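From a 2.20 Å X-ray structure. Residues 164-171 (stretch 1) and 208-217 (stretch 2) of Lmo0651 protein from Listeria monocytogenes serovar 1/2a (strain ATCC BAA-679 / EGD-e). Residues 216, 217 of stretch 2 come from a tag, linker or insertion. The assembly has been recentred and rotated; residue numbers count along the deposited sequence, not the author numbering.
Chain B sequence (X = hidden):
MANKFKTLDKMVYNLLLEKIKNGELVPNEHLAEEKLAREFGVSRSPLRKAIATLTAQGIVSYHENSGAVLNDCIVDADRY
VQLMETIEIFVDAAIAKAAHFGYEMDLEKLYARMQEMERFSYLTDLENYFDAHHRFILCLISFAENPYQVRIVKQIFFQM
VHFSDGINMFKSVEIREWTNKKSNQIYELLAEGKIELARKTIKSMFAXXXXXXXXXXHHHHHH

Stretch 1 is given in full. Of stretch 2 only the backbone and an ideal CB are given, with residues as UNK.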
# COMPACT_ATOMS: atom_id res chain seq x y z
N SER B 164 -9.03 7.34 13.00
CA SER B 164 -8.29 8.31 13.79
C SER B 164 -9.20 9.50 14.09
O SER B 164 -10.24 9.69 13.46
CB SER B 164 -7.03 8.80 13.07
OG SER B 164 -7.35 9.80 12.12
N ASP B 165 -8.79 10.28 15.09
CA ASP B 165 -9.42 11.56 15.39
C ASP B 165 -8.66 12.73 14.77
O ASP B 165 -8.85 13.87 15.19
CB ASP B 165 -9.54 11.76 16.90
CG ASP B 165 -10.45 10.74 17.56
OD1 ASP B 165 -9.98 10.04 18.48
OD2 ASP B 165 -11.63 10.65 17.17
N GLY B 166 -7.80 12.45 13.79
CA GLY B 166 -6.98 13.50 13.19
C GLY B 166 -7.77 14.61 12.54
O GLY B 166 -7.24 15.72 12.37
N ILE B 167 -9.03 14.36 12.19
CA ILE B 167 -9.86 15.41 11.60
C ILE B 167 -10.20 16.48 12.63
O ILE B 167 -10.40 17.64 12.28
CB ILE B 167 -11.12 14.80 10.97
CG1 ILE B 167 -11.89 15.84 10.15
CG2 ILE B 167 -12.02 14.19 12.05
CD1 ILE B 167 -13.08 15.28 9.42
N ASN B 168 -10.25 16.11 13.92
CA ASN B 168 -10.57 17.07 14.97
C ASN B 168 -9.58 18.23 14.99
O ASN B 168 -9.93 19.34 15.40
CB ASN B 168 -10.60 16.37 16.32
CG ASN B 168 -11.74 15.37 16.43
OD1 ASN B 168 -12.56 15.25 15.52
ND2 ASN B 168 -11.79 14.65 17.55
N MET B 169 -8.34 17.99 14.56
CA MET B 169 -7.35 19.05 14.44
C MET B 169 -7.87 20.21 13.59
O MET B 169 -7.61 21.38 13.90
CB MET B 169 -6.07 18.46 13.84
CG MET B 169 -4.97 19.43 13.51
SD MET B 169 -3.67 18.56 12.61
CE MET B 169 -4.62 17.44 11.60
N PHE B 170 -8.62 19.90 12.54
CA PHE B 170 -9.14 20.93 11.66
C PHE B 170 -10.44 21.54 12.16
O PHE B 170 -11.07 22.32 11.43
CB PHE B 170 -9.31 20.35 10.25
CG PHE B 170 -8.03 19.89 9.63
CD1 PHE B 170 -7.00 20.79 9.38
CD2 PHE B 170 -7.83 18.56 9.32
CE1 PHE B 170 -5.81 20.38 8.82
CE2 PHE B 170 -6.64 18.13 8.76
CZ PHE B 170 -5.63 19.04 8.51
N LYS B 171 -10.86 21.23 13.39
CA LYS B 171 -11.92 22.02 14.01
C LYS B 171 -11.46 23.44 14.29
O LYS B 171 -12.30 24.33 14.44
CB LYS B 171 -12.40 21.35 15.30
CG LYS B 171 -13.13 20.03 15.08
CD LYS B 171 -13.62 19.42 16.38
CE LYS B 171 -14.41 18.15 16.12
NZ LYS B 171 -14.79 17.46 17.39
N UNK B 208 4.38 20.59 11.26
CA UNK B 208 3.41 21.29 12.08
C UNK B 208 2.16 20.44 12.31
O UNK B 208 1.61 20.42 13.41
CB UNK B 208 3.03 22.62 11.43
N UNK B 209 1.73 19.70 11.28
CA UNK B 209 0.55 18.86 11.49
C UNK B 209 0.86 17.67 12.39
O UNK B 209 -0.02 17.21 13.13
CB UNK B 209 0.01 18.37 10.15
N UNK B 210 2.12 17.21 12.42
CA UNK B 210 2.52 16.18 13.37
C UNK B 210 2.49 16.71 14.79
O UNK B 210 1.99 16.05 15.71
CB UNK B 210 3.92 15.65 13.03
N UNK B 211 3.03 17.92 14.98
CA UNK B 211 2.94 18.56 16.29
C UNK B 211 1.49 18.67 16.73
O UNK B 211 1.15 18.36 17.88
CB UNK B 211 3.59 19.94 16.26
N UNK B 212 0.61 19.08 15.83
CA UNK B 212 -0.79 19.22 16.20
C UNK B 212 -1.44 17.87 16.48
O UNK B 212 -2.30 17.76 17.36
CB UNK B 212 -1.56 19.95 15.09
N UNK B 213 -1.03 16.82 15.75
CA UNK B 213 -1.54 15.48 16.03
C UNK B 213 -1.17 15.05 17.44
O UNK B 213 -1.96 14.41 18.14
CB UNK B 213 -1.00 14.47 15.01
N UNK B 214 0.04 15.40 17.88
CA UNK B 214 0.42 15.06 19.25
C UNK B 214 -0.28 15.97 20.27
O UNK B 214 -0.50 15.55 21.41
CB UNK B 214 1.94 15.16 19.41
N UNK B 215 -0.61 17.20 19.88
CA UNK B 215 -1.38 18.06 20.78
C UNK B 215 -2.82 17.59 20.91
O UNK B 215 -3.47 17.89 21.92
CB UNK B 215 -1.35 19.51 20.29
N UNK B 216 -3.34 16.88 19.90
CA UNK B 216 -4.65 16.26 20.01
C UNK B 216 -4.69 15.27 21.16
O UNK B 216 -5.70 15.17 21.88
CB UNK B 216 -5.02 15.56 18.70
N UNK B 217 -3.61 14.51 21.34
CA UNK B 217 -3.59 13.48 22.37
C UNK B 217 -3.28 14.05 23.75
O UNK B 217 -3.71 13.48 24.76
CB UNK B 217 -2.56 12.40 22.01

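Stretch 2 is helical throughout, and its backbone angles leave no position calling for glycine or proline. Met169 dominates the surface that stretch 1 offers: its CA-to-CB bond points toward the helix, and with chi1 and chi2 both t it carries SD up against the helix.

At position 208 the ideal CB has nothing of stretch 1 within 5.5 Å, so polar or charged residues would do well. It is Glu208, whose OE2 serves the helix itself.

At position 209 CA-to-CB points sideways, yet the ideal CB lies 4.4 Å from Met169 SD, and the Phe170 ring lies further along the same side. An apolar chain long enough to reach both would suit: leucine, isoleucine or methionine. The residue is Leu209. With chi1 m and chi2 t, it brings Leu209 CD2 to 3.7 Å from Met169 SD and 4.2 Å from Phe170 CE1, approaching the ring obliquely.

Positions 210 and 211 find nothing of stretch 1 near their CB atoms, and the backbone fits many residues. They are Thr210 and Ile211.

Position 212 points toward stretch 1, its ideal CB only 3.5 Å from Met169 SD. The thioether already fills the space beside CB, so a side chain must either stop at CB, as alanine does, or bend past the sulfur, as a flexible longer residue can. In Gln212, CB packs 3.6 Å from Met169 SD while the amide lies along the helix surface, with Gln212 NE2 donating back to Glu208 OE2 (2.9 Å) and OE1 facing position 215.

Position 213 comes close to stretch 1 through its backbone, its CA 6.4 Å from the CA of Gly166. CB points sideways, 5.4 Å from Met169 SD, so a small residue is a natural choice. It is Ala213, which makes only a slight contact.

Positions 214 and 215 lie out of reach and would accept polar or large residues. They are Tyr214 and Arg215, the latter donating from Arg215 NH2 to Gln212 OE1 at 2.9 Å.

Position 216 points toward stretch 1, with Asp165 O 5.5 Å from its ideal CB and the Met169 side chain nearby. A medium-sized apolar residue could fill the gap; a donor might seek the carbonyl, although that oxygen already accepts from Asn168 N. The residue is Leu216, from the expression tag. Leu216 CD1 lies 3.5 Å from Met169 CB, while Leu216 CD2 sits 3.9 Å from Gly166 CA and only 3.2 Å from Asp165 O, a tight approach accompanied by an off-well chi1.

Position 217 is out of reach and suits polar residues; it is Glu217, also from the tag.

Stretch 2 208-217: ELTIQAYRLE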
# COMPACT_ATOMS: atom_id res chain seq x y z
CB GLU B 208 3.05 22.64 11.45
CG GLU B 208 2.00 23.42 12.22
CD GLU B 208 2.43 23.75 13.63
OE1 GLU B 208 3.65 23.95 13.85
OE2 GLU B 208 1.56 23.80 14.53
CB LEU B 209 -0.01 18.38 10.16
CG LEU B 209 -0.52 19.50 9.25
CD1 LEU B 209 -0.81 18.99 7.85
CD2 LEU B 209 -1.77 20.13 9.87
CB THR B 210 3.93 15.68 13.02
OG1 THR B 210 3.91 15.06 11.73
CG2 THR B 210 4.43 14.69 14.06
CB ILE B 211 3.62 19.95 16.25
CG1 ILE B 211 5.13 19.81 16.45
CG2 ILE B 211 3.04 20.85 17.33
CD1 ILE B 211 5.52 19.47 17.87
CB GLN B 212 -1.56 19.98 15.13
CG GLN B 212 -1.20 21.45 15.04
CD GLN B 212 -1.26 22.15 16.38
OE1 GLN B 212 -2.14 21.89 17.20
NE2 GLN B 212 -0.32 23.06 16.60
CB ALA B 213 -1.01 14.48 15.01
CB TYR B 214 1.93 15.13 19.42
CG TYR B 214 2.64 13.91 18.88
CD1 TYR B 214 2.38 12.65 19.40
CD2 TYR B 214 3.58 14.02 17.86
CE1 TYR B 214 3.03 11.53 18.91
CE2 TYR B 214 4.23 12.91 17.37
CZ TYR B 214 3.95 11.67 17.90
OH TYR B 214 4.60 10.55 17.41
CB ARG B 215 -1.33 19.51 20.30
CG ARG B 215 0.04 20.15 20.46
CD ARG B 215 0.01 21.65 20.19
NE ARG B 215 -0.67 22.40 21.24
CZ ARG B 215 -1.87 22.96 21.10
NH1 ARG B 215 -2.41 23.63 22.11
NH2 ARG B 215 -2.52 22.86 19.95
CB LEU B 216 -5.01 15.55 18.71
CG LEU B 216 -6.01 16.20 17.76
CD1 LEU B 216 -5.44 17.47 17.19
CD2 LEU B 216 -6.34 15.22 16.65
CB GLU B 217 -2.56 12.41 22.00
CG GLU B 217 -2.63 11.16 22.86
CD GLU B 217 -1.82 10.01 22.28
OE1 GLU B 217 -0.66 9.82 22.71
OE2 GLU B 217 -2.35 9.30 21.40
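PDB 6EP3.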